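Local coordinates for putative oxidoreductase (Jannaschia sp., PDB 3C24), which is a putative oxidoreductase that probably binds a nicotinamide dinucleotide in a Rossmann-type domain, though its substrate is not known, at residues G10-A15 with S34-A39. Numbering follows the deposited sequence. Where two conformers were deposited one is given.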
loop_
_atom_site.group_PDB
_atom_site.type_symbol
_atom_site.label_atom_id
_atom_site.label_comp_id
_atom_site.label_asym_id
_atom_site.label_seq_id
_atom_site.Cartn_x
_atom_site.Cartn_y
_atom_site.Cartn_z
ATOM N N GLY A 10 35.965 5.419 11.759
ATOM C CA GLY A 10 36.886 4.296 11.837
ATOM C C GLY A 10 36.218 3.094 12.475
ATOM O O GLY A 10 35.119 3.208 13.008
ATOM N N PRO A 11 36.877 1.929 12.405
ATOM C CA PRO A 11 36.331 0.738 13.046
ATOM C C PRO A 11 36.148 0.949 14.501
ATOM O O PRO A 11 36.968 1.537 15.203
ATOM C CB PRO A 11 37.383 -0.339 12.781
ATOM C CG PRO A 11 38.571 0.361 12.243
ATOM C CD PRO A 11 38.114 1.647 11.658
ATOM N N LYS A 12 35.026 0.447 14.946
ATOM C CA LYS A 12 34.627 0.524 16.330
ATOM C C LYS A 12 34.330 -0.860 16.856
ATOM O O LYS A 12 34.039 -1.761 16.097
ATOM C CB LYS A 12 33.355 1.359 16.429
ATOM C CG LYS A 12 33.501 2.769 15.911
ATOM C CD LYS A 12 34.221 3.663 16.902
ATOM C CE LYS A 12 34.404 5.060 16.338
ATOM N NZ LYS A 12 35.391 5.145 15.202
ATOM N N THR A 13 34.434 -1.005 18.154
ATOM C CA THR A 13 34.052 -2.253 18.786
ATOM C C THR A 13 32.563 -2.138 19.125
ATOM O O THR A 13 32.154 -1.289 19.885
ATOM C CB THR A 13 34.909 -2.590 19.986
ATOM O OG1 THR A 13 36.252 -2.807 19.512
ATOM C CG2 THR A 13 34.400 -3.859 20.640
ATOM N N VAL A 14 31.760 -3.037 18.548
ATOM C CA VAL A 14 30.317 -2.961 18.675
ATOM C C VAL A 14 29.819 -4.216 19.331
ATOM O O VAL A 14 29.973 -5.315 18.765
ATOM C CB VAL A 14 29.664 -2.822 17.297
ATOM C CG1 VAL A 14 28.120 -2.708 17.373
ATOM C CG2 VAL A 14 30.214 -1.593 16.498
ATOM N N ALA A 15 29.255 -4.046 20.531
ATOM C CA ALA A 15 28.634 -5.132 21.277
ATOM C C ALA A 15 27.154 -5.112 20.971
ATOM O O ALA A 15 26.492 -4.055 20.950
ATOM C CB ALA A 15 28.884 -4.975 22.775
ATOM N N SER A 34 31.437 -6.747 8.545
ATOM C CA SER A 34 31.980 -5.384 8.340
ATOM C C SER A 34 33.375 -5.233 8.930
ATOM O O SER A 34 33.939 -6.174 9.512
ATOM C CB SER A 34 31.093 -4.327 8.983
ATOM O OG SER A 34 31.332 -4.224 10.384
ATOM N N ALA A 35 33.907 -4.014 8.814
ATOM C CA ALA A 35 35.258 -3.659 9.337
ATOM C C ALA A 35 35.204 -3.378 10.837
ATOM O O ALA A 35 36.194 -3.379 11.530
ATOM C CB ALA A 35 35.830 -2.454 8.619
ATOM N N HIS A 36 33.986 -3.225 11.352
ATOM C CA HIS A 36 33.826 -3.047 12.788
ATOM C C HIS A 36 34.102 -4.340 13.532
ATOM O O HIS A 36 33.981 -5.423 12.964
ATOM C CB HIS A 36 32.415 -2.553 13.101
ATOM C CG HIS A 36 32.173 -1.164 12.636
ATOM N ND1 HIS A 36 32.932 -0.108 13.092
ATOM C CD2 HIS A 36 31.286 -0.636 11.751
ATOM C CE1 HIS A 36 32.534 1.005 12.498
ATOM N NE2 HIS A 36 31.531 0.716 11.689
ATOM N N HIS A 37 34.480 -4.215 14.796
ATOM C CA HIS A 37 34.814 -5.366 15.651
ATOM C C HIS A 37 33.617 -5.740 16.458
ATOM O O HIS A 37 33.085 -4.960 17.184
ATOM C CB HIS A 37 35.995 -5.096 16.588
ATOM C CG HIS A 37 37.203 -4.599 15.873
ATOM N ND1 HIS A 37 37.822 -5.331 14.885
ATOM C CD2 HIS A 37 37.868 -3.419 15.948
ATOM C CE1 HIS A 37 38.832 -4.632 14.396
ATOM N NE2 HIS A 37 38.880 -3.470 15.023
ATOM N N LEU A 38 33.202 -6.984 16.324
ATOM C CA LEU A 38 32.000 -7.462 16.984
ATOM C C LEU A 38 32.202 -8.135 18.312
ATOM O O LEU A 38 33.121 -8.924 18.496
ATOM C CB LEU A 38 31.298 -8.502 16.073
ATOM C CG LEU A 38 30.085 -9.253 16.648
ATOM C CD1 LEU A 38 28.872 -8.363 16.875
ATOM C CD2 LEU A 38 29.693 -10.433 15.731
ATOM N N ALA A 39 31.298 -7.837 19.226
ATOM C CA ALA A 39 31.144 -8.596 20.481
ATOM C C ALA A 39 29.683 -9.028 20.562
ATOM O O ALA A 39 28.823 -8.228 20.899
ATOM C CB ALA A 39 31.534 -7.800 21.727
#
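Four hydrogen bonds zip residues 10-15 to residues 34-39, three between backbones and one made by an imidazole. The well-packed half starts at His36, whose CG stands anti to its own carbonyl carbon (chi1 -69°), so that the ring lies alongside the Lys12 side chain. There His36 ND1 accepts the Lys12 backbone N-H, N to ND1 2.9 Å, and the donor sits almost exactly in the ring plane, at the edge. The other ring nitrogen, NE2, is hydrogen-bonded to Asp167 OD2 of helix 160-172; the buried ring is thus gripped through both nitrogens, and with ND1 accepting, the proton probably sits on NE2, facing the carboxylate. The Lys12 chain, bent at chi2 and chi4, carries NZ back to Gly10 O, 2.9 Å away and well above the carbonyl plane. Beyond the ring the strands run parallel: His37 N donates to Lys12 O (2.8 Å), Val14 N to His37 O (2.7 Å, nearly along the C=O axis) and Ala39 N to Val14 O. They are the two strands of a right-handed beta-alpha-beta crossover through helix 22-33, the opening unit of a Rossmann fold, with 37-41 as the outermost strand on this side of the chain's sheet. On the face bearing Val14 and Leu38, Val14 CG2 reaches the CB of His36 at 4.2 Å and Ile168 lies against both residues, while Leu38 leans on helix 22-33. On the other face the packing is close at the far end, where the CB atoms of Ala15 and Ala39, both buried, meet at 4.0 Å. Toward the strand starts it loosens into solvent: the exposed His37 ring presents its edge to Thr13 OG1, with CD2 4.0 Å from that hydroxyl, and Pro11 CB rests 3.5 Å from Ala35 O.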